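Local coordinates for protein putative thiosulfate sulfurtransferase YNJE (Escherichia coli, PDB 2WLR) that transfers sulfur from thiosulfate to cyanide, giving thiocyanate and sulfite, as a monomeric periplasmic enzyme built from rhodanese domains, at residues A216-V219 and A220-L224; A53-L56 and D57-T61; W296-I300 and G301-G305. All coordinates share one frame; numbering follows the deposited sequence.

How the contacts relate
From the N terminus the chain meets contact 2 first (53-61), then contact 1 (216-224) and last contact 3 (296-305). Each is local in the chain, so none nests in or crosses another; contacts 2 and 3 close turns, whereas contact 1 is continuous helix. Contact 2 lies between strand 49-50 and helix 61-70 in the first rhodanese repeat. Contact 1 belongs to helix 213-226, which links two neighbouring strands of the second repeat's parallel sheet. Contact 3 ends helix 296-300 in the third repeat. Nothing touches between them, but Glu-298 of contact 3 pairs with Arg-370, a substrate-binding residue by similarity, while Ala-217 of contact 1 lies about 8 Å from the Arg-370 side chain.

Contact 1. Residues A216-V219 and A220-L224; sequences AARV and AQIML
One face of the Arg-218 guanidinium is covered by the CD1 methyl of Ile-222, which sits 3.6 Å above the plane and displaced toward the rim; at the edge, in plane, lies a water. That water accepts from Arg-218 NH1 at 2.8 Å and donates to Gln-221 OE1 at 2.6 Å, so it bridges two side chains that belong to successive turns of the helix. Of the guanidinium atoms, NE comes closest to the methyl, with 3.7 Å from Arg-218 NE to Ile-222 CD1. The arginine chain leaves with CG anti to its own nitrogen (chi1 173°) and then bends at chi2 (63°), which turns the charged end toward the next turn of the helix, where Ile-222 CD1 covers one face. Beyond the segments Arg-218 forms salt bridges through NE with Glu-178 and through NH2 with Asp-390.

One position further on, Val-219 and Met-223, a selenomethionine, lie side by side and point the same way, Val-219 CG1 meeting Met-223 CE at 3.6 Å. Their backbones are joined by the bond from Met-223 N to Val-219 O, 3.0 Å, one of four consecutive i to i+4 bonds that begin at Ala-216 O. Ala-216 and Ala-220 face strands 205-209 and 231-234, as expected of the helix in a beta-alpha-beta unit, while Gln-221 faces helix 369-380 of the third repeat. The buried arginine therefore has two carboxylates and a water for its polar edge and a methyl on one face, a setting that would probably favour its charged form and fix the rotation of its guanidinium.

Contact 2. Residues A53-L56 and D57-T61; sequences ASWL and DKMST
Lys-58 curls back over the turn and places its ammonium NZ 3.0 Å from Ser-54 O, in the carbonyl plane, and 2.9 Å from Asp-57 OD1 in a salt bridge. Bends at chi3 (-66°) and chi4 (-67°) make this possible by folding the end of the chain against the backbone it came from. Asp-57 meets it from a CG lying between its own N and carbonyl carbon (chi1 67°), which brings OD1 round toward the ammonium to receive it on the syn lone pair. The lysine thus holds a carboxylate and a main-chain carbonyl together, and its charge would probably ease the approach of Asp-57 OD1 to Ser-54 O.

Met-59, a selenomethionine, goes to the other side of the turn. Met-59 CG passes 3.5 Å from Trp-55 O, and Met-59 SE rests 4.0 Å from Trp-55 CB, near the plane of the indole at its edge. The chain runs extended from CB to the selenium, and the turn about the CG-SE bond swings only CE aside. Leu-56 CD2 approaches the same selenium more loosely. The Met-59 side chain also touches Leu-64 and Trp-67 of helix 61-70, whereas Leu-56 turns to helix 85-97.

Two main-chain bonds close the turn, Lys-58 N to Trp-55 O at 2.9 Å and Met-59 N to Leu-56 O at 3.1 Å. A water spans Ala-53 O and Asp-57 N, and Arg-94 binds the carbonyls of Leu-56 and Met-59. The arrangement is two overlapping type I beta-turns, linking strand 49-50 to helix 61-70, whose N-cap is Ser-60, in the first rhodanese repeat.

Contact 3. Residues W296-I300 and G301-G305; sequences WPEFI and GTTSG
As the chain leaves helix 296-300 through Gly-301 with positive phi (96°), Pro-297 O receives Thr-302 N at 2.9 Å, nearly along the C=O axis, and Glu-298 O takes a weak bond from Gly-301 N at 3.2 Å, with further weak bonds from Gly-301 N and Thr-303 N converging on Pro-297 O.

Across the turn, Pro-297 CB packs against Thr-303 CG2 at 4.0 Å. Ile-300 and Thr-302 run side by side, Ile-300 CG1 lying 3.5 Å from Thr-302 OG1; the isoleucine's chi1 of 67° sets CG1 between its N and carbonyl carbon, on the side where the threonine follows. Ile-300 also lays CG2 over one face of the Trp-296 indole, toward its rim.

Glu-298 meets the loop along its length. The CA-H of Glu-298 points at Thr-303 O (Glu-298 CA to Thr-303 O 3.4 Å, nearly straight), and Glu-298 CG lies 3.9 Å from Gly-305 CA, where a CB would clash with OE1. The carboxylate is gripped from outside the segments: OE1 by Arg-294, OE2 by Ser-295 and by Arg-370, a substrate-binding residue by similarity. A glutamine here would remove the negative charge and would probably leave Arg-294 and Arg-370 without their salt-bridge partner, setting the Arg-370 guanidinium freer to turn.

Thr-303 OG1, anti to its own N, accepts from Gly-305 N at 3.1 Å and forms an ST turn that continues the loop. At the backbone angles of Gly-301 a CB would crowd Ile-300 O, which suits the glycine. The helix end is a Schellman motif followed by this ST turn, in the third rhodanese repeat, with Glu-298 as a second-shell residue that probably positions Arg-370 at the probable substrate site.

Contact 1. Residues A216-V219 and A220-L224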
ATOM      1  N   ALA A 216       5.407   7.787   5.030  1.00  8.89           N
ATOM      2  CA  ALA A 216       4.130   7.851   5.711  1.00  9.03           C
ATOM      3  C   ALA A 216       3.794   6.517   6.393  1.00  8.16           C
ATOM      4  O   ALA A 216       3.286   6.489   7.520  1.00  9.27           O
ATOM      5  CB  ALA A 216       3.039   8.245   4.741  1.00  9.68           C
ATOM      6  N   ALA A 217       4.103   5.406   5.725  1.00  7.86           N
ATOM      7  CA  ALA A 217       3.796   4.109   6.242  1.00  7.38           C
ATOM      8  C   ALA A 217       4.581   3.787   7.498  1.00  6.47           C
ATOM      9  O   ALA A 217       4.092   3.131   8.415  1.00  7.65           O
ATOM     10  CB  ALA A 217       4.034   3.007   5.193  1.00  7.47           C
ATOM     11  N   ARG A 218       5.831   4.223   7.521  1.00  6.79           N
ATOM     12  CA  ARG A 218       6.673   4.004   8.687  1.00  6.76           C
ATOM     13  C   ARG A 218       6.081   4.665   9.901  1.00  7.25           C
ATOM     14  O   ARG A 218       5.965   4.044  10.965  1.00  8.29           O
ATOM     15  CB  ARG A 218       8.088   4.508   8.380  1.00  7.59           C
ATOM     16  CG  ARG A 218       9.034   4.490   9.585  1.00  8.08           C
ATOM     17  CD  ARG A 218       9.289   3.113  10.126  1.00  8.59           C
ATOM     18  NE  ARG A 218      10.499   3.109  10.954  1.00  9.14           N
ATOM     19  CZ  ARG A 218      10.937   2.088  11.687  1.00  9.29           C
ATOM     20  NH1 ARG A 218      10.248   0.966  11.789  1.00 10.34           N
ATOM     21  NH2 ARG A 218      12.082   2.231  12.384  1.00  9.86           N
ATOM     22  N   VAL A 219       5.719   5.943   9.750  1.00  7.43           N
ATOM     23  CA  VAL A 219       5.096   6.677  10.848  1.00  8.23           C
ATOM     24  C   VAL A 219       3.777   6.003  11.209  1.00  7.22           C
ATOM     25  O   VAL A 219       3.462   5.818  12.379  1.00  8.20           O
ATOM     26  CB  VAL A 219       4.881   8.141  10.488  1.00  7.66           C
ATOM     27  CG1 VAL A 219       4.157   8.899  11.598  1.00  9.69           C
ATOM     28  CG2 VAL A 219       6.216   8.821  10.195  1.00  9.58           C
ATOM     29  N   ALA A 220       2.995   5.611  10.209  1.00  7.17           N
ATOM     30  CA  ALA A 220       1.715   5.007  10.471  1.00  7.13           C
ATOM     31  C   ALA A 220       1.806   3.745  11.275  1.00  8.30           C
ATOM     32  O   ALA A 220       1.012   3.542  12.201  1.00  8.01           O
ATOM     33  CB  ALA A 220       0.978   4.724   9.131  1.00  7.26           C
ATOM     34  N   GLN A 221       2.690   2.829  10.896  1.00  8.69           N
ATOM     35  CA  GLN A 221       2.769   1.555  11.571  1.00  8.60           C
ATOM     36  C   GLN A 221       3.185   1.762  13.034  1.00  7.99           C
ATOM     37  O   GLN A 221       2.684   1.085  13.942  1.00  8.12           O
ATOM     38  CB  GLN A 221       3.717   0.609  10.832  1.00  8.71           C
ATOM     39  CG  GLN A 221       3.821  -0.826  11.403  1.00 10.63           C
ATOM     40  CD  GLN A 221       4.810  -0.964  12.562  1.00 10.42           C
ATOM     41  OE1 GLN A 221       5.588  -0.081  12.807  1.00 14.01           O
ATOM     42  NE2 GLN A 221       4.731  -2.079  13.294  1.00 14.23           N
ATOM     43  N   ILE A 222       4.097   2.717  13.268  1.00  7.37           N
ATOM     44  CA  ILE A 222       4.544   3.007  14.632  1.00  8.81           C
ATOM     45  C   ILE A 222       3.392   3.604  15.460  1.00  8.50           C
ATOM     46  O   ILE A 222       3.193   3.246  16.615  1.00  7.75           O
ATOM     47  CB  ILE A 222       5.792   3.902  14.618  1.00  8.13           C
ATOM     48  CG1 ILE A 222       6.999   3.063  14.188  1.00  9.53           C
ATOM     49  CG2 ILE A 222       6.075   4.480  16.026  1.00  9.60           C
ATOM     50  CD1 ILE A 222       8.192   3.869  13.739  1.00  9.58           C
HETATM   51  N   MSE A 223       2.566   4.431  14.830  1.00  8.38           N
HETATM   52  CA  MSE A 223       1.367   4.937  15.522  1.00  9.00           C
HETATM   53  C   MSE A 223       0.384   3.848  15.869  1.00  9.31           C
HETATM   54  O   MSE A 223      -0.235   3.875  16.952  1.00  8.92           O
HETATM   55  CB  MSE A 223       0.671   6.005  14.697  1.00  9.34           C
HETATM   56  CG  MSE A 223       1.455   7.286  14.642  1.00 10.77           C
HETATM   57 SE   MSE A 223       0.422   8.681  13.777  1.00 14.52          SE
HETATM   58  CE  MSE A 223       1.769  10.126  14.048  1.00 14.68           C
ATOM     59  N   LEU A 224       0.214   2.860  14.980  1.00  8.02           N
ATOM     60  CA  LEU A 224      -0.705   1.742  15.250  1.00  8.59           C
ATOM     61  C   LEU A 224      -0.174   0.926  16.442  1.00  8.39           C
ATOM     62  O   LEU A 224      -0.922   0.549  17.330  1.00  9.54           O
ATOM     63  CB  LEU A 224      -0.887   0.851  14.026  1.00  8.73           C
ATOM     64  CG  LEU A 224      -1.775   1.456  12.952  1.00  8.19           C
ATOM     65  CD1 LEU A 224      -1.572   0.662  11.656  1.00  9.80           C
ATOM     66  CD2 LEU A 224      -3.251   1.462  13.321  1.00 10.37           C
TER
HETATM   67  O   HOH W   1       7.588   0.229  11.222  1.00 12.74           O

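Contact 2. Residues A53-L56 and D57-T61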
ATOM      1  N   ALA A  53      -8.108   3.344 -17.042  1.00  7.58           N
ATOM      2  CA  ALA A  53      -7.807   4.114 -18.259  1.00  8.76           C
ATOM      3  C   ALA A  53      -6.804   5.216 -17.962  1.00  9.04           C
ATOM      4  O   ALA A  53      -6.021   5.556 -18.812  1.00 11.27           O
ATOM      5  CB  ALA A  53      -9.061   4.716 -18.884  1.00  8.99           C
ATOM      6  N   SER A  54      -6.830   5.769 -16.749  1.00  9.69           N
ATOM      7  CA  SER A  54      -5.890   6.813 -16.330  1.00 10.97           C
ATOM      8  C   SER A  54      -4.440   6.359 -16.259  1.00 10.59           C
ATOM      9  O   SER A  54      -3.551   7.202 -16.185  1.00 14.40           O
ATOM     10  CB  SER A  54      -6.302   7.380 -14.974  1.00 11.20           C
ATOM     11  OG  SER A  54      -6.208   6.408 -13.953  1.00 13.29           O
ATOM     12  N   TRP A  55      -4.188   5.051 -16.287  1.00 10.43           N
ATOM     13  CA  TRP A  55      -2.815   4.569 -16.308  1.00  9.99           C
ATOM     14  C   TRP A  55      -2.210   4.454 -17.676  1.00 11.08           C
ATOM     15  O   TRP A  55      -0.990   4.333 -17.788  1.00 11.45           O
ATOM     16  CB  TRP A  55      -2.720   3.158 -15.727  1.00  9.50           C
ATOM     17  CG  TRP A  55      -3.253   2.960 -14.350  1.00  9.15           C
ATOM     18  CD1 TRP A  55      -3.477   3.902 -13.411  1.00 10.24           C
ATOM     19  CD2 TRP A  55      -3.574   1.707 -13.757  1.00  9.32           C
ATOM     20  NE1 TRP A  55      -3.977   3.310 -12.264  1.00 11.14           N
ATOM     21  CE2 TRP A  55      -4.004   1.955 -12.446  1.00 10.47           C
ATOM     22  CE3 TRP A  55      -3.524   0.396 -14.210  1.00  9.60           C
ATOM     23  CZ2 TRP A  55      -4.469   0.915 -11.616  1.00 10.20           C
ATOM     24  CZ3 TRP A  55      -3.936  -0.607 -13.388  1.00 10.26           C
ATOM     25  CH2 TRP A  55      -4.406  -0.339 -12.106  1.00 10.13           C
ATOM     26  N   LEU A  56      -3.041   4.435 -18.710  1.00 11.30           N
ATOM     27  CA  LEU A  56      -2.586   4.037 -20.046  1.00 11.51           C
ATOM     28  C   LEU A  56      -1.466   4.896 -20.628  1.00 12.37           C
ATOM     29  O   LEU A  56      -0.591   4.348 -21.272  1.00 13.28           O
ATOM     30  CB  LEU A  56      -3.751   3.974 -21.023  1.00 12.52           C
ATOM     31  CG  LEU A  56      -4.773   2.882 -20.716  1.00 11.59           C
ATOM     32  CD1 LEU A  56      -6.005   3.093 -21.598  1.00 14.22           C
ATOM     33  CD2 LEU A  56      -4.180   1.473 -20.871  1.00 10.83           C
ATOM     34  N   ASP A  57      -1.503   6.196 -20.347  1.00 13.26           N
ATOM     35  CA  ASP A  57      -0.462   7.134 -20.824  1.00 14.91           C
ATOM     36  C   ASP A  57       0.867   6.930 -20.110  1.00 15.15           C
ATOM     37  O   ASP A  57       1.872   7.564 -20.468  1.00 15.82           O
ATOM     38  CB  ASP A  57      -0.941   8.597 -20.700  1.00 16.40           C
ATOM     39  CG  ASP A  57      -1.115   9.070 -19.266  1.00 20.66           C
ATOM     40  OD1 ASP A  57      -0.990   8.281 -18.311  1.00 26.28           O
ATOM     41  OD2 ASP A  57      -1.398  10.286 -19.081  1.00 29.82           O
ATOM     42  N   LYS A  58       0.885   6.055 -19.105  1.00 13.92           N
ATOM     43  CA  LYS A  58       2.111   5.695 -18.402  1.00 14.23           C
ATOM     44  C   LYS A  58       2.441   4.220 -18.538  1.00 13.96           C
ATOM     45  O   LYS A  58       3.243   3.677 -17.763  1.00 15.82           O
ATOM     46  CB  LYS A  58       2.013   6.047 -16.918  1.00 14.83           C
ATOM     47  CG  LYS A  58       1.947   7.554 -16.674  1.00 17.72           C
ATOM     48  CD  LYS A  58       1.653   7.894 -15.217  1.00 22.35           C
ATOM     49  CE  LYS A  58       0.255   7.456 -14.758  1.00 23.88           C
ATOM     50  NZ  LYS A  58      -0.851   8.210 -15.411  1.00 24.89           N
HETATM   51  N   MSE A  59       1.804   3.552 -19.482  1.00 12.04           N
HETATM   52  CA  MSE A  59       2.096   2.161 -19.764  1.00 12.24           C
HETATM   53  C   MSE A  59       2.511   2.013 -21.204  1.00 11.79           C
HETATM   54  O   MSE A  59       1.720   2.266 -22.115  1.00 11.63           O
HETATM   55  CB  MSE A  59       0.856   1.304 -19.564  1.00 12.43           C
HETATM   56  CG  MSE A  59       0.440   1.138 -18.123  1.00 11.23           C
HETATM   57 SE   MSE A  59      -1.172   0.118 -17.824  1.00 13.66          SE
HETATM   58  CE  MSE A  59      -0.597  -1.613 -18.140  1.00  9.74           C
ATOM     59  N   SER A  60       3.731   1.527 -21.385  1.00 11.56           N
ATOM     60  CA  SER A  60       4.271   1.277 -22.699  1.00 12.15           C
ATOM     61  C   SER A  60       3.663   0.007 -23.263  1.00 13.20           C
ATOM     62  O   SER A  60       2.949  -0.721 -22.556  1.00 12.83           O
ATOM     63  CB  SER A  60       5.766   1.090 -22.569  1.00 11.80           C
ATOM     64  OG  SER A  60       6.060  -0.107 -21.860  1.00 12.71           O
ATOM     65  N   THR A  61       3.939  -0.272 -24.533  1.00 14.44           N
ATOM     66  CA  THR A  61       3.568  -1.567 -25.125  1.00 16.11           C
ATOM     67  C   THR A  61       4.084  -2.749 -24.309  1.00 15.18           C
ATOM     68  O   THR A  61       3.330  -3.682 -23.998  1.00 15.43           O
ATOM     69  CB  THR A  61       4.113  -1.644 -26.554  1.00 16.71           C
ATOM     70  OG1 THR A  61       3.499  -0.616 -27.318  1.00 21.59           O
ATOM     71  CG2 THR A  61       3.846  -3.010 -27.222  1.00 17.50           C
TER
HETATM   72  O   HOH W   2      -4.170   7.509 -19.664  1.00 19.21           O

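Contact 3. Residues W296-I300 and G301-G305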
ATOM      1  N   TRP A 296      15.921  -7.377  -5.139  1.00 11.59           N
ATOM      2  CA  TRP A 296      16.595  -8.641  -5.433  1.00 12.13           C
ATOM      3  C   TRP A 296      18.145  -8.568  -5.243  1.00 12.14           C
ATOM      4  O   TRP A 296      18.701  -9.486  -4.650  1.00 13.26           O
ATOM      5  CB  TRP A 296      16.194  -9.145  -6.841  1.00 12.36           C
ATOM      6  CG  TRP A 296      16.631 -10.523  -7.098  1.00 12.18           C
ATOM      7  CD1 TRP A 296      17.632 -10.920  -7.942  1.00 14.57           C
ATOM      8  CD2 TRP A 296      16.087 -11.702  -6.532  1.00 10.82           C
ATOM      9  NE1 TRP A 296      17.732 -12.270  -7.914  1.00 13.20           N
ATOM     10  CE2 TRP A 296      16.797 -12.792  -7.069  1.00 11.95           C
ATOM     11  CE3 TRP A 296      15.056 -11.957  -5.613  1.00 13.18           C
ATOM     12  CZ2 TRP A 296      16.520 -14.096  -6.711  1.00 11.86           C
ATOM     13  CZ3 TRP A 296      14.790 -13.245  -5.261  1.00 13.24           C
ATOM     14  CH2 TRP A 296      15.522 -14.315  -5.809  1.00 11.92           C
ATOM     15  N   PRO A 297      18.820  -7.502  -5.716  1.00 13.74           N
ATOM     16  CA  PRO A 297      20.279  -7.404  -5.431  1.00 13.24           C
ATOM     17  C   PRO A 297      20.627  -7.464  -3.931  1.00 14.70           C
ATOM     18  O   PRO A 297      21.675  -7.989  -3.546  1.00 15.32           O
ATOM     19  CB  PRO A 297      20.659  -6.060  -6.031  1.00 14.30           C
ATOM     20  CG  PRO A 297      19.699  -5.919  -7.183  1.00 14.52           C
ATOM     21  CD  PRO A 297      18.380  -6.449  -6.640  1.00 13.65           C
ATOM     22  N   GLU A 298      19.767  -6.894  -3.085  1.00 13.32           N
ATOM     23  CA  GLU A 298      19.927  -7.042  -1.644  1.00 13.29           C
ATOM     24  C   GLU A 298      19.674  -8.487  -1.182  1.00 13.39           C
ATOM     25  O   GLU A 298      20.425  -9.057  -0.388  1.00 13.76           O
ATOM     26  CB  GLU A 298      18.952  -6.110  -0.910  1.00 13.35           C
ATOM     27  CG  GLU A 298      19.278  -4.649  -0.977  1.00 13.51           C
ATOM     28  CD  GLU A 298      18.110  -3.808  -0.466  1.00 13.14           C
ATOM     29  OE1 GLU A 298      18.014  -3.646   0.771  1.00 14.90           O
ATOM     30  OE2 GLU A 298      17.296  -3.372  -1.306  1.00 12.94           O
ATOM     31  N   PHE A 299      18.579  -9.081  -1.651  1.00 13.03           N
ATOM     32  CA  PHE A 299      18.184 -10.435  -1.280  1.00 13.75           C
ATOM     33  C   PHE A 299      19.272 -11.456  -1.630  1.00 13.99           C
ATOM     34  O   PHE A 299      19.489 -12.399  -0.870  1.00 13.55           O
ATOM     35  CB  PHE A 299      16.852 -10.813  -1.960  1.00 14.31           C
ATOM     36  CG  PHE A 299      16.265 -12.114  -1.499  1.00 13.94           C
ATOM     37  CD1 PHE A 299      15.569 -12.216  -0.284  1.00 12.99           C
ATOM     38  CD2 PHE A 299      16.379 -13.265  -2.278  1.00 13.15           C
ATOM     39  CE1 PHE A 299      15.020 -13.378   0.139  1.00 13.82           C
ATOM     40  CE2 PHE A 299      15.820 -14.463  -1.835  1.00 12.95           C
ATOM     41  CZ  PHE A 299      15.148 -14.517  -0.618  1.00 13.47           C
ATOM     42  N   ILE A 300      19.984 -11.243  -2.734  1.00 15.55           N
ATOM     43  CA  ILE A 300      21.007 -12.213  -3.141  1.00 15.80           C
ATOM     44  C   ILE A 300      22.410 -11.850  -2.676  1.00 17.04           C
ATOM     45  O   ILE A 300      23.325 -12.656  -2.848  1.00 18.25           O
ATOM     46  CB  ILE A 300      20.974 -12.511  -4.672  1.00 16.21           C
ATOM     47  CG1 ILE A 300      21.370 -11.291  -5.500  1.00 16.74           C
ATOM     48  CG2 ILE A 300      19.608 -13.076  -5.040  1.00 15.26           C
ATOM     49  CD1 ILE A 300      21.584 -11.592  -7.027  1.00 19.58           C
ATOM     50  N   GLY A 301      22.579 -10.659  -2.110  1.00 16.66           N
ATOM     51  CA  GLY A 301      23.800 -10.286  -1.414  1.00 17.24           C
ATOM     52  C   GLY A 301      24.813  -9.498  -2.232  1.00 17.83           C
ATOM     53  O   GLY A 301      25.982  -9.419  -1.849  1.00 19.59           O
ATOM     54  N   THR A 302      24.386  -8.904  -3.339  1.00 18.60           N
ATOM     55  CA  THR A 302      25.249  -8.065  -4.164  1.00 18.93           C
ATOM     56  C   THR A 302      25.546  -6.703  -3.546  1.00 18.95           C
ATOM     57  O   THR A 302      26.598  -6.082  -3.803  1.00 20.27           O
ATOM     58  CB  THR A 302      24.564  -7.810  -5.512  1.00 19.67           C
ATOM     59  OG1 THR A 302      24.042  -9.052  -6.004  1.00 21.99           O
ATOM     60  CG2 THR A 302      25.546  -7.169  -6.519  1.00 20.49           C
ATOM     61  N   THR A 303      24.574  -6.192  -2.791  1.00 17.96           N
ATOM     62  CA  THR A 303      24.696  -4.917  -2.133  1.00 17.84           C
ATOM     63  C   THR A 303      23.895  -5.001  -0.855  1.00 17.24           C
ATOM     64  O   THR A 303      22.952  -5.772  -0.771  1.00 17.30           O
ATOM     65  CB  THR A 303      24.160  -3.751  -2.966  1.00 17.79           C
ATOM     66  OG1 THR A 303      24.266  -2.527  -2.232  1.00 18.77           O
ATOM     67  CG2 THR A 303      22.701  -3.960  -3.356  1.00 19.11           C
ATOM     68  N   SER A 304      24.325  -4.256   0.155  1.00 16.89           N
ATOM     69  CA  SER A 304      23.566  -4.173   1.395  1.00 16.37           C
ATOM     70  C   SER A 304      22.336  -3.289   1.204  1.00 16.24           C
ATOM     71  O   SER A 304      21.366  -3.416   1.966  1.00 16.08           O
ATOM     72  CB  SER A 304      24.441  -3.581   2.494  1.00 16.74           C
ATOM     73  OG  SER A 304      24.536  -2.189   2.362  1.00 15.83           O
ATOM     74  N   GLY A 305      22.391  -2.392   0.224  1.00 16.31           N
ATOM     75  CA  GLY A 305      21.320  -1.411  -0.018  1.00 16.00           C
ATOM     76  C   GLY A 305      21.523  -0.065   0.673  1.00 16.37           C
ATOM     77  O   GLY A 305      20.812   0.902   0.419  1.00 15.80           O
TER